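Local coordinates for Ras-related protein Rab-7L1 (Homo sapiens, PDB 6HH2) that binds and hydrolyses GTP as a Rab-family switch in vesicle trafficking, keeps the endosome-trans-Golgi network intact, and recruits LRRK2 to the Golgi and stimulates its kinase activity, at residues A84-T94 against V121-L132; K23-S31 against V159-R170. The protein carries 4 engineered substitutions. All coordinates share one frame; numbering follows the deposited sequence.

Contact 1. Residues A84-T94 against V121-L132; sequences ASAAVIMFDVT and VPALLLANKSDL. Engineered in segment 84-94: A87 (natural residue Cys). Engineered in segment 121-132: A123 (natural residue Cys), S130 (natural residue Cys). With GDP (guanosine-5'-diphosphate), chain B.
Strands 86-92 and 123-128 run parallel at 20°, their axes 4.7 Å apart, and an unbroken ladder of seven backbone hydrogen bonds joins them, from A87 N to P122 O through to V93 N to N128 O. On one face V88 CG1 meets L126 CD1 at 3.5 Å. On the other, chi1 of 76° swings the F91 ring over the neighbouring strand: A127 CA sits over one ring face in a CH-pi contact, 3.9 Å from the centroid of F91, while L125 CD1 comes to the ring edge. A87, A123 and S130 are engineered replacements of cysteines. Just beyond strand 86-92, V93 CG1 packs on A127 CB. The D92 carboxylate crosses K129; D92 OD2 and K129 NZ form a long salt bridge of 3.7 Å, bridged by a water. K129 NZ also bonds GDP O4' and A20 O. D131 takes guanine N1 and N2 on its two oxygens, with D131 OD1 2.8 Å from GDP N1. N128 is held by T157 and V21. Past the apolar side chains, the C-terminal ends of the strands thus lead into polar groups that meet GDP, where a two-oxygen carboxylate grip reads the N1-H and amino group of guanine, the selectivity of the NKxD motif.

Contact 2. Residues K23-S31 against V159-R170; sequences KTSLVQRYS and VKENKNINEAMR. With MG (magnesium ion), chain C; GDP (guanosine-5'-diphosphate), chain B.
Y30 and M169 fit ring face to side chain between helix 23-30 and helix 165-170, whose axes stand nearly perpendicular (86°) and 11.4 Å apart, a gap bridged by long side chains. M169 lays its CB and CG over one face of the Y30 ring, CG 3.7 Å from the centroid of Y30 and almost on the ring normal; a bend at chi2 leaves SD above the same ring in a more distant Met-aromatic contact, and chi3 turns CE back beside it. N166 OD1 approaches the ring edge in plane, and a water links Y30 OH to N166 O. Nearer the nucleotide, V159 is the bump in the groove between S25 and L26: CG1 presses against the S25 backbone, 3.6 Å from S25 C, and CG2 against L26 CB. I165 CG2 comes loosely, at 4.3 Å, to Y30 CD1. On the exposed side R29 reaches across with CG anti to its backbone N (chi1 -157°), then bends at chi3. Its NE gives V159 O a bent hydrogen bond of 2.8 Å, with a weak second one from NH2, while the N162 amide stacks on the guanidinium, planes 16° apart and N162 CB over its centre. At the helix start K23, T24 and S25 hold the GDP phosphates, and T24 OG1 is 2.1 Å from the magnesium ion. This is the P-loop helix of a Ras-like GTPase set against the guanine-binding loop at V159 and K160.

Overall arrangement
The centres of the two contacts lie about 10 Å apart in one Ras-type domain. In chain order, helix 23-30 comes first, then strands 86-92 and 123-128 of contact 1, joined through helix 96-112 as a beta-alpha-beta unit, and finally 159-170, so contact 1 falls wholly between the segments of contact 2. Contact 1 lies within the six-stranded sheet; contact 2 joins two helices on its V88, M90 and L126 face, where M169 meets V88 and, in the conformers given, L26 meets M90 and L126. N128 OD1 probably bonds V159 N. Contact 1 reads the N1 and amino edge of guanine and brings K129 to the ribose; contact 2 holds phosphates and magnesium and brings V159 and K160 to guanine O6.

Contact 1. Residues A84-T94 against V121-L132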
loop_
_atom_site.group_PDB
_atom_site.type_symbol
_atom_site.label_atom_id
_atom_site.label_comp_id
_atom_site.label_asym_id
_atom_site.label_seq_id
_atom_site.Cartn_x
_atom_site.Cartn_y
_atom_site.Cartn_z
ATOM N N ALA A 84 -5.881 9.813 3.879
ATOM C CA ALA A 84 -5.717 8.397 3.557
ATOM C C ALA A 84 -6.292 7.530 4.671
ATOM O O ALA A 84 -6.312 7.908 5.842
ATOM C CB ALA A 84 -4.248 8.025 3.391
ATOM N N SER A 85 -6.778 6.347 4.271
ATOM C CA SER A 85 -7.326 5.355 5.185
ATOM C C SER A 85 -6.367 4.223 5.505
ATOM O O SER A 85 -6.611 3.488 6.470
ATOM C CB SER A 85 -8.626 4.779 4.588
ATOM O OG SER A 85 -9.669 5.742 4.716
ATOM N N ALA A 86 -5.293 4.053 4.767
ATOM C CA ALA A 86 -4.347 2.963 4.998
ATOM C C ALA A 86 -3.115 3.245 4.173
ATOM O O ALA A 86 -3.148 4.032 3.206
ATOM C CB ALA A 86 -4.896 1.571 4.561
ATOM N N ALA A 87 -2.025 2.566 4.526
ATOM C CA ALA A 87 -0.814 2.610 3.733
ATOM C C ALA A 87 -0.297 1.210 3.490
ATOM O O ALA A 87 -0.363 0.344 4.380
ATOM C CB ALA A 87 0.282 3.397 4.462
ATOM N N VAL A 88 0.163 0.976 2.264
ATOM C CA VAL A 88 0.888 -0.218 1.869
ATOM C C VAL A 88 2.321 0.218 1.729
ATOM O O VAL A 88 2.621 1.105 0.903
ATOM C CB VAL A 88 0.385 -0.715 0.527
ATOM C CG1 VAL A 88 1.198 -1.912 0.036
ATOM C CG2 VAL A 88 -1.095 -1.158 0.630
ATOM N N ILE A 89 3.214 -0.257 2.579
ATOM C CA ILE A 89 4.634 0.095 2.583
ATOM C C ILE A 89 5.411 -1.065 1.993
ATOM O O ILE A 89 5.393 -2.178 2.565
ATOM C CB ILE A 89 5.126 0.470 3.981
ATOM C CG1 ILE A 89 4.250 1.622 4.522
ATOM C CG2 ILE A 89 6.634 0.838 3.915
ATOM C CD1 ILE A 89 4.719 2.238 5.844
ATOM N N MET A 90 6.002 -0.870 0.826
ATOM C CA MET A 90 6.647 -1.935 0.070
ATOM C C MET A 90 8.143 -1.846 0.171
ATOM O O MET A 90 8.692 -0.744 0.182
ATOM C CB MET A 90 6.261 -1.892 -1.414
ATOM C CG MET A 90 4.774 -2.007 -1.646
ATOM S SD MET A 90 4.326 -2.083 -3.407
ATOM C CE MET A 90 5.614 -3.166 -4.107
ATOM N N PHE A 91 8.780 -2.999 0.282
ATOM C CA PHE A 91 10.214 -3.113 0.139
ATOM C C PHE A 91 10.559 -4.271 -0.792
ATOM O O PHE A 91 9.722 -5.110 -1.129
ATOM C CB PHE A 91 10.955 -3.115 1.493
ATOM C CG PHE A 91 10.858 -4.398 2.249
ATOM C CD1 PHE A 91 9.733 -4.671 3.061
ATOM C CD2 PHE A 91 11.882 -5.360 2.134
ATOM C CE1 PHE A 91 9.646 -5.886 3.742
ATOM C CE2 PHE A 91 11.810 -6.568 2.834
ATOM C CZ PHE A 91 10.707 -6.821 3.660
ATOM N N ASP A 92 11.809 -4.294 -1.238
ATOM C CA ASP A 92 12.359 -5.375 -2.053
ATOM C C ASP A 92 13.164 -6.305 -1.145
ATOM O O ASP A 92 14.156 -5.876 -0.538
ATOM C CB ASP A 92 13.237 -4.687 -3.113
ATOM C CG ASP A 92 14.024 -5.654 -4.017
ATOM O OD1 ASP A 92 14.062 -6.877 -3.784
ATOM O OD2 ASP A 92 14.681 -5.115 -4.952
ATOM N N VAL A 93 12.708 -7.575 -1.016
ATOM C CA VAL A 93 13.416 -8.524 -0.139
ATOM C C VAL A 93 14.901 -8.701 -0.427
ATOM O O VAL A 93 15.663 -9.130 0.445
ATOM C CB VAL A 93 12.749 -9.919 -0.094
ATOM C CG1 VAL A 93 11.413 -9.855 0.574
ATOM C CG2 VAL A 93 12.684 -10.561 -1.503
ATOM N N THR A 94 15.327 -8.353 -1.636
ATOM C CA THR A 94 16.683 -8.539 -2.081
ATOM C C THR A 94 17.546 -7.299 -1.821
ATOM O O THR A 94 18.763 -7.350 -2.034
ATOM C CB THR A 94 16.426 -8.843 -3.551
ATOM O OG1 THR A 94 16.306 -7.677 -4.360
ATOM C CG2 THR A 94 15.582 -10.001 -3.820
ATOM N N VAL A 121 -3.313 5.009 11.296
ATOM C CA VAL A 121 -3.787 4.433 10.046
ATOM C C VAL A 121 -3.246 3.001 9.926
ATOM O O VAL A 121 -2.069 2.777 10.220
ATOM C CB VAL A 121 -3.270 5.384 8.941
ATOM C CG1 VAL A 121 -3.029 4.841 7.622
ATOM C CG2 VAL A 121 -4.177 6.699 8.936
ATOM N N PRO A 122 -4.022 2.002 9.491
ATOM C CA PRO A 122 -3.416 0.679 9.227
ATOM C C PRO A 122 -2.289 0.747 8.201
ATOM O O PRO A 122 -2.358 1.468 7.200
ATOM C CB PRO A 122 -4.580 -0.145 8.641
ATOM C CG PRO A 122 -5.776 0.576 8.949
ATOM C CD PRO A 122 -5.452 2.023 9.153
ATOM N N ALA A 123 -1.247 -0.058 8.430
ATOM C CA ALA A 123 -0.055 -0.082 7.599
ATOM C C ALA A 123 0.331 -1.531 7.347
ATOM O O ALA A 123 0.553 -2.299 8.310
ATOM C CB ALA A 123 1.097 0.651 8.276
ATOM N N LEU A 124 0.302 -1.933 6.068
ATOM C CA LEU A 124 0.587 -3.298 5.629
ATOM C C LEU A 124 1.961 -3.294 4.977
ATOM O O LEU A 124 2.198 -2.529 4.032
ATOM C CB LEU A 124 -0.478 -3.727 4.624
ATOM C CG LEU A 124 -0.173 -5.040 3.948
ATOM C CD1 LEU A 124 -0.060 -6.233 4.983
ATOM C CD2 LEU A 124 -1.280 -5.319 2.929
ATOM N N LEU A 125 2.899 -4.038 5.536
ATOM C CA LEU A 125 4.254 -4.139 5.013
ATOM C C LEU A 125 4.327 -5.287 3.998
ATOM O O LEU A 125 4.005 -6.424 4.350
ATOM C CB LEU A 125 5.201 -4.352 6.182
ATOM C CG LEU A 125 6.695 -4.505 5.823
ATOM C CD1 LEU A 125 7.275 -3.167 5.318
ATOM C CD2 LEU A 125 7.511 -4.975 7.078
ATOM N N LEU A 126 4.696 -4.980 2.745
ATOM C CA LEU A 126 4.813 -5.994 1.704
ATOM C C LEU A 126 6.287 -6.251 1.392
ATOM O O LEU A 126 7.000 -5.345 0.917
ATOM C CB LEU A 126 4.082 -5.598 0.428
ATOM C CG LEU A 126 2.569 -5.378 0.551
ATOM C CD1 LEU A 126 2.004 -5.243 -0.835
ATOM C CD2 LEU A 126 1.875 -6.560 1.226
ATOM N N ALA A 127 6.720 -7.477 1.650
ATOM C CA ALA A 127 8.066 -7.951 1.317
ATOM C C ALA A 127 7.973 -8.447 -0.115
ATOM O O ALA A 127 7.714 -9.640 -0.375
ATOM C CB ALA A 127 8.442 -9.075 2.295
ATOM N N ASN A 128 8.190 -7.519 -1.039
ATOM C CA ASN A 128 7.948 -7.808 -2.455
ATOM C C ASN A 128 9.191 -8.400 -3.117
ATOM O O ASN A 128 10.296 -8.356 -2.573
ATOM C CB ASN A 128 7.445 -6.547 -3.204
ATOM C CG ASN A 128 6.893 -6.890 -4.583
ATOM O OD1 ASN A 128 6.157 -7.855 -4.731
ATOM N ND2 ASN A 128 7.275 -6.103 -5.606
ATOM N N LYS A 129 8.992 -8.922 -4.338
ATOM C CA LYS A 129 10.013 -9.652 -5.110
ATOM C C LYS A 129 10.417 -10.956 -4.424
ATOM O O LYS A 129 11.570 -11.389 -4.525
ATOM C CB LYS A 129 11.244 -8.799 -5.471
ATOM C CG LYS A 129 10.919 -7.389 -6.026
ATOM C CD LYS A 129 12.073 -6.888 -6.860
ATOM C CE LYS A 129 11.757 -5.448 -7.234
ATOM N NZ LYS A 129 12.889 -4.926 -8.143
ATOM N N SER A 130 9.463 -11.584 -3.708
ATOM C CA SER A 130 9.732 -12.831 -2.998
ATOM C C SER A 130 10.194 -13.943 -3.924
ATOM O O SER A 130 10.805 -14.901 -3.446
ATOM C CB SER A 130 8.452 -13.284 -2.263
ATOM O OG SER A 130 7.451 -13.682 -3.213
ATOM N N ASP A 131 9.902 -13.828 -5.228
ATOM C CA ASP A 131 10.327 -14.801 -6.230
ATOM C C ASP A 131 11.833 -14.786 -6.478
ATOM O O ASP A 131 12.351 -15.728 -7.076
ATOM C CB ASP A 131 9.627 -14.490 -7.564
ATOM C CG ASP A 131 9.865 -13.059 -8.052
ATOM O OD1 ASP A 131 9.238 -12.152 -7.469
ATOM O OD2 ASP A 131 10.625 -12.911 -9.045
ATOM N N LEU A 132 12.532 -13.727 -6.081
ATOM C CA LEU A 132 13.969 -13.653 -6.283
ATOM C C LEU A 132 14.735 -14.352 -5.166
ATOM O O LEU A 132 14.211 -14.626 -4.093
ATOM C CB LEU A 132 14.433 -12.197 -6.407
ATOM C CG LEU A 132 13.815 -11.451 -7.581
ATOM C CD1 LEU A 132 14.313 -10.003 -7.554
ATOM C CD2 LEU A 132 14.127 -12.121 -8.903
HETATM P PB GDP B . 8.674 1.362 -8.339
HETATM O O1B GDP B . 8.546 1.069 -6.891
HETATM O O2B GDP B . 9.906 2.122 -8.701
HETATM O O3B GDP B . 7.419 1.953 -8.950
HETATM O O3A GDP B . 8.917 -0.115 -9.010
HETATM P PA GDP B . 8.376 -0.680 -10.397
HETATM O O1A GDP B . 6.938 -1.121 -10.300
HETATM O O2A GDP B . 8.726 0.319 -11.491
HETATM O "O5'" GDP B . 9.260 -1.992 -10.581
HETATM C "C5'" GDP B . 10.674 -1.924 -10.699
HETATM C "C4'" GDP B . 11.182 -3.177 -11.405
HETATM O "O4'" GDP B . 10.935 -4.324 -10.525
HETATM C "C3'" GDP B . 10.376 -3.448 -12.659
HETATM O "O3'" GDP B . 11.309 -4.006 -13.600
HETATM C "C2'" GDP B . 9.368 -4.496 -12.232
HETATM O "O2'" GDP B . 9.023 -5.329 -13.331
HETATM C "C1'" GDP B . 10.179 -5.266 -11.226
HETATM N N9 GDP B . 9.332 -5.948 -10.242
HETATM C C8 GDP B . 8.254 -5.414 -9.598
HETATM N N7 GDP B . 7.725 -6.330 -8.724
HETATM C C5 GDP B . 8.495 -7.440 -8.825
HETATM C C6 GDP B . 8.494 -8.765 -8.211
HETATM O O6 GDP B . 7.619 -9.093 -7.389
HETATM N N1 GDP B . 9.475 -9.595 -8.587
HETATM C C2 GDP B . 10.428 -9.338 -9.496
HETATM N N2 GDP B . 11.377 -10.293 -9.842
HETATM N N3 GDP B . 10.452 -8.139 -10.127
HETATM C C4 GDP B . 9.527 -7.209 -9.806
HETATM O O HOH W 1 15.547 -5.763 -7.347
#

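Contact 2. Residues K23-S31 against V159-R170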
loop_
_atom_site.group_PDB
_atom_site.type_symbol
_atom_site.label_atom_id
_atom_site.label_comp_id
_atom_site.label_asym_id
_atom_site.label_seq_id
_atom_site.Cartn_x
_atom_site.Cartn_y
_atom_site.Cartn_z
ATOM N N LYS A 23 6.149 -0.591 -6.683
ATOM C CA LYS A 23 4.908 0.116 -6.366
ATOM C C LYS A 23 4.066 0.346 -7.615
ATOM O O LYS A 23 2.864 0.094 -7.587
ATOM C CB LYS A 23 5.232 1.467 -5.725
ATOM C CG LYS A 23 6.001 1.295 -4.419
ATOM C CD LYS A 23 6.238 2.682 -3.723
ATOM C CE LYS A 23 6.958 3.720 -4.614
ATOM N NZ LYS A 23 8.295 3.206 -5.054
ATOM N N THR A 24 4.636 0.946 -8.679
ATOM C CA THR A 24 3.846 1.189 -9.875
ATOM C C THR A 24 3.340 -0.121 -10.449
ATOM O O THR A 24 2.196 -0.186 -10.916
ATOM C CB THR A 24 4.675 2.009 -10.862
ATOM O OG1 THR A 24 5.101 3.211 -10.193
ATOM C CG2 THR A 24 3.839 2.388 -12.116
ATOM N N SER A 25 4.159 -1.167 -10.387
ATOM C CA SER A 25 3.720 -2.467 -10.881
ATOM C C SER A 25 2.531 -2.988 -10.058
ATOM O O SER A 25 1.587 -3.541 -10.627
ATOM C CB SER A 25 4.877 -3.469 -10.814
ATOM O OG SER A 25 5.914 -3.064 -11.688
ATOM N N LEU A 26 2.651 -2.804 -8.753
ATOM C CA LEU A 26 1.402 -3.227 -7.943
ATOM C C LEU A 26 0.042 -2.447 -8.333
ATOM O O LEU A 26 -1.054 -2.988 -8.584
ATOM C CB LEU A 26 1.686 -3.050 -6.448
ATOM C CG LEU A 26 0.561 -3.569 -5.567
ATOM C CD1 LEU A 26 1.193 -4.275 -4.299
ATOM C CD2 LEU A 26 -0.330 -2.515 -5.173
ATOM N N VAL A 27 0.240 -1.123 -8.499
ATOM C CA VAL A 27 -0.958 -0.358 -8.842
ATOM C C VAL A 27 -1.469 -0.751 -10.227
ATOM O O VAL A 27 -2.684 -0.907 -10.443
ATOM C CB VAL A 27 -0.647 1.141 -8.757
ATOM C CG1 VAL A 27 -1.828 1.975 -9.300
ATOM C CG2 VAL A 27 -0.308 1.520 -7.316
ATOM N N GLN A 28 -0.545 -0.945 -11.192
ATOM C CA GLN A 28 -0.979 -1.349 -12.527
ATOM C C GLN A 28 -1.673 -2.694 -12.509
ATOM O O GLN A 28 -2.626 -2.902 -13.264
ATOM C CB GLN A 28 0.231 -1.404 -13.453
ATOM C CG GLN A 28 0.776 -0.012 -13.744
ATOM C CD GLN A 28 2.095 -0.043 -14.507
ATOM O OE1 GLN A 28 2.878 -0.997 -14.403
ATOM N NE2 GLN A 28 2.329 0.983 -15.296
ATOM N N ARG A 29 -1.266 -3.604 -11.624
ATOM C CA ARG A 29 -1.892 -4.913 -11.588
ATOM C C ARG A 29 -3.216 -4.907 -10.834
ATOM O O ARG A 29 -4.195 -5.576 -11.245
ATOM C CB ARG A 29 -0.928 -5.916 -10.975
ATOM C CG ARG A 29 -1.300 -7.326 -11.429
ATOM C CD ARG A 29 -0.568 -8.360 -10.673
ATOM N NE ARG A 29 0.626 -8.900 -11.325
ATOM C CZ ARG A 29 0.622 -9.785 -12.321
ATOM N NH1 ARG A 29 -0.516 -10.186 -12.875
ATOM N NH2 ARG A 29 1.771 -10.245 -12.790
ATOM N N TYR A 30 -3.265 -4.181 -9.740
ATOM C CA TYR A 30 -4.411 -4.232 -8.823
ATOM C C TYR A 30 -5.508 -3.203 -9.122
ATOM O O TYR A 30 -6.688 -3.444 -8.789
ATOM C CB TYR A 30 -3.922 -4.067 -7.376
ATOM C CG TYR A 30 -5.013 -4.414 -6.419
ATOM C CD1 TYR A 30 -5.392 -5.752 -6.238
ATOM C CD2 TYR A 30 -5.685 -3.430 -5.706
ATOM C CE1 TYR A 30 -6.468 -6.084 -5.388
ATOM C CE2 TYR A 30 -6.740 -3.746 -4.853
ATOM C CZ TYR A 30 -7.099 -5.077 -4.694
ATOM O OH TYR A 30 -8.146 -5.425 -3.885
ATOM N N SER A 31 -5.193 -2.103 -9.796
ATOM C CA SER A 31 -6.230 -1.142 -10.163
ATOM C C SER A 31 -7.083 -1.715 -11.284
ATOM O O SER A 31 -6.841 -2.811 -11.793
ATOM C CB SER A 31 -5.591 0.162 -10.641
ATOM O OG SER A 31 -5.016 -0.044 -11.936
ATOM N N VAL A 159 4.712 -9.224 -7.096
ATOM C CA VAL A 159 3.852 -8.607 -8.095
ATOM C C VAL A 159 4.079 -9.284 -9.436
ATOM O O VAL A 159 3.136 -9.526 -10.208
ATOM C CB VAL A 159 4.189 -7.089 -8.189
ATOM C CG1 VAL A 159 3.356 -6.455 -9.297
ATOM C CG2 VAL A 159 3.847 -6.412 -6.851
ATOM N N LYS A 160 5.336 -9.659 -9.710
ATOM C CA LYS A 160 5.681 -10.302 -10.978
ATOM C C LYS A 160 4.901 -11.589 -11.209
ATOM O O LYS A 160 4.388 -11.815 -12.312
ATOM C CB LYS A 160 7.182 -10.568 -11.035
ATOM C CG LYS A 160 7.612 -11.391 -12.244
ATOM C CD LYS A 160 9.124 -11.450 -12.368
ATOM C CE LYS A 160 9.558 -12.547 -13.329
ATOM N NZ LYS A 160 11.045 -12.726 -13.316
ATOM N N GLU A 161 4.817 -12.451 -10.198
ATOM C CA GLU A 161 4.109 -13.725 -10.330
ATOM C C GLU A 161 2.680 -13.646 -9.813
ATOM O O GLU A 161 1.995 -14.683 -9.749
ATOM C CB GLU A 161 4.832 -14.797 -9.524
ATOM C CG GLU A 161 6.265 -15.068 -9.938
ATOM C CD GLU A 161 6.905 -16.141 -9.049
ATOM O OE1 GLU A 161 6.434 -16.372 -7.884
ATOM O OE2 GLU A 161 7.865 -16.793 -9.531
ATOM N N ASN A 162 2.232 -12.462 -9.412
ATOM C CA ASN A 162 0.897 -12.243 -8.860
ATOM C C ASN A 162 0.645 -13.134 -7.648
ATOM O O ASN A 162 -0.446 -13.691 -7.486
ATOM C CB ASN A 162 -0.201 -12.389 -9.924
ATOM C CG ASN A 162 -1.489 -11.648 -9.564
ATOM O OD1 ASN A 162 -1.482 -10.603 -8.899
ATOM N ND2 ASN A 162 -2.616 -12.186 -10.043
ATOM N N LYS A 163 1.657 -13.279 -6.801
ATOM C CA LYS A 163 1.580 -14.077 -5.578
ATOM C C LYS A 163 1.192 -13.178 -4.402
ATOM O O LYS A 163 1.923 -12.249 -4.048
ATOM C CB LYS A 163 2.893 -14.789 -5.247
ATOM C CG LYS A 163 2.811 -15.715 -3.981
ATOM C CD LYS A 163 4.166 -16.326 -3.666
ATOM C CE LYS A 163 4.062 -17.402 -2.598
ATOM N NZ LYS A 163 5.409 -18.044 -2.410
ATOM N N ASN A 164 0.093 -13.546 -3.731
ATOM C CA ASN A 164 -0.418 -12.903 -2.520
ATOM C C ASN A 164 -0.929 -11.481 -2.730
ATOM O O ASN A 164 -1.313 -10.858 -1.756
ATOM C CB ASN A 164 0.583 -12.854 -1.341
ATOM C CG ASN A 164 0.729 -14.175 -0.598
ATOM O OD1 ASN A 164 -0.233 -14.930 -0.397
ATOM N ND2 ASN A 164 1.950 -14.453 -0.160
ATOM N N ILE A 165 -0.959 -10.946 -3.955
ATOM C CA ILE A 165 -1.324 -9.547 -4.141
ATOM C C ILE A 165 -2.789 -9.326 -3.818
ATOM O O ILE A 165 -3.153 -8.485 -2.986
ATOM C CB ILE A 165 -1.039 -9.115 -5.586
ATOM C CG1 ILE A 165 0.445 -9.303 -5.905
ATOM C CG2 ILE A 165 -1.591 -7.702 -5.810
ATOM C CD1 ILE A 165 1.349 -8.489 -5.049
ATOM N N ASN A 166 -3.660 -10.085 -4.486
ATOM C CA ASN A 166 -5.086 -9.852 -4.296
ATOM C C ASN A 166 -5.507 -10.145 -2.857
ATOM O O ASN A 166 -6.351 -9.436 -2.288
ATOM C CB ASN A 166 -5.879 -10.736 -5.238
ATOM C CG ASN A 166 -5.695 -10.296 -6.697
ATOM O OD1 ASN A 166 -5.179 -9.209 -6.981
ATOM N ND2 ASN A 166 -6.133 -11.158 -7.608
ATOM N N GLU A 167 -4.935 -11.180 -2.256
ATOM C CA GLU A 167 -5.366 -11.548 -0.912
ATOM C C GLU A 167 -4.835 -10.565 0.135
ATOM O O GLU A 167 -5.557 -10.240 1.085
ATOM C CB GLU A 167 -4.909 -12.975 -0.614
ATOM C CG GLU A 167 -5.731 -14.044 -1.335
ATOM C CD GLU A 167 -7.128 -14.136 -0.769
ATOM O OE1 GLU A 167 -8.016 -13.401 -1.260
ATOM O OE2 GLU A 167 -7.362 -14.883 0.204
ATOM N N ALA A 168 -3.606 -10.102 -0.022
ATOM C CA ALA A 168 -3.108 -9.073 0.889
ATOM C C ALA A 168 -3.974 -7.823 0.805
ATOM O O ALA A 168 -4.367 -7.259 1.847
ATOM C CB ALA A 168 -1.660 -8.756 0.540
ATOM N N MET A 169 -4.291 -7.364 -0.428
ATOM C CA MET A 169 -5.169 -6.198 -0.525
ATOM C C MET A 169 -6.558 -6.471 0.029
ATOM O O MET A 169 -7.169 -5.569 0.633
ATOM C CB MET A 169 -5.287 -5.756 -1.983
ATOM C CG MET A 169 -3.969 -5.255 -2.585
ATOM S SD MET A 169 -3.196 -3.868 -1.599
ATOM C CE MET A 169 -4.454 -2.620 -1.886
ATOM N N ARG A 170 -7.086 -7.685 -0.171
ATOM C CA ARG A 170 -8.417 -7.990 0.311
ATOM C C ARG A 170 -8.493 -7.867 1.832
ATOM O O ARG A 170 -9.440 -7.294 2.370
ATOM C CB ARG A 170 -8.833 -9.399 -0.126
ATOM C CG ARG A 170 -10.227 -9.718 0.348
ATOM C CD ARG A 170 -10.659 -11.179 0.017
ATOM N NE ARG A 170 -9.770 -12.207 0.593
ATOM C CZ ARG A 170 -9.737 -12.538 1.887
ATOM N NH1 ARG A 170 -10.551 -11.964 2.779
ATOM N NH2 ARG A 170 -8.888 -13.484 2.290
HETATM MG MG MG C . 7.104 3.711 -9.921
HETATM P PB GDP B . 8.674 1.362 -8.339
HETATM O O1B GDP B . 8.546 1.069 -6.891
HETATM O O2B GDP B . 9.906 2.122 -8.701
HETATM O O3B GDP B . 7.419 1.953 -8.950
HETATM O O3A GDP B . 8.917 -0.115 -9.010
HETATM P PA GDP B . 8.376 -0.680 -10.397
HETATM O O1A GDP B . 6.938 -1.121 -10.300
HETATM O O2A GDP B . 8.726 0.319 -11.491
HETATM O "O5'" GDP B . 9.260 -1.992 -10.581
HETATM C "C5'" GDP B . 10.674 -1.924 -10.699
HETATM C "C4'" GDP B . 11.182 -3.177 -11.405
HETATM O "O4'" GDP B . 10.935 -4.324 -10.525
HETATM C "C3'" GDP B . 10.376 -3.448 -12.659
HETATM O "O3'" GDP B . 11.309 -4.006 -13.600
HETATM C "C2'" GDP B . 9.368 -4.496 -12.232
HETATM O "O2'" GDP B . 9.023 -5.329 -13.331
HETATM C "C1'" GDP B . 10.179 -5.266 -11.226
HETATM N N9 GDP B . 9.332 -5.948 -10.242
HETATM C C8 GDP B . 8.254 -5.414 -9.598
HETATM N N7 GDP B . 7.725 -6.330 -8.724
HETATM C C5 GDP B . 8.495 -7.440 -8.825
HETATM C C6 GDP B . 8.494 -8.765 -8.211
HETATM O O6 GDP B . 7.619 -9.093 -7.389
HETATM N N1 GDP B . 9.475 -9.595 -8.587
HETATM C C2 GDP B . 10.428 -9.338 -9.496
HETATM N N2 GDP B . 11.377 -10.293 -9.842
HETATM N N3 GDP B . 10.452 -8.139 -10.127
HETATM C C4 GDP B . 9.527 -7.209 -9.806
HETATM O O HOH W 2 -8.350 -8.111 -3.557
HETATM O O HOH W 3 7.668 2.818 -11.648
HETATM O O HOH W 4 6.569 4.656 -8.136
HETATM O O HOH W 5 9.086 4.426 -9.621
HETATM O O HOH W 6 6.757 5.476 -11.019
#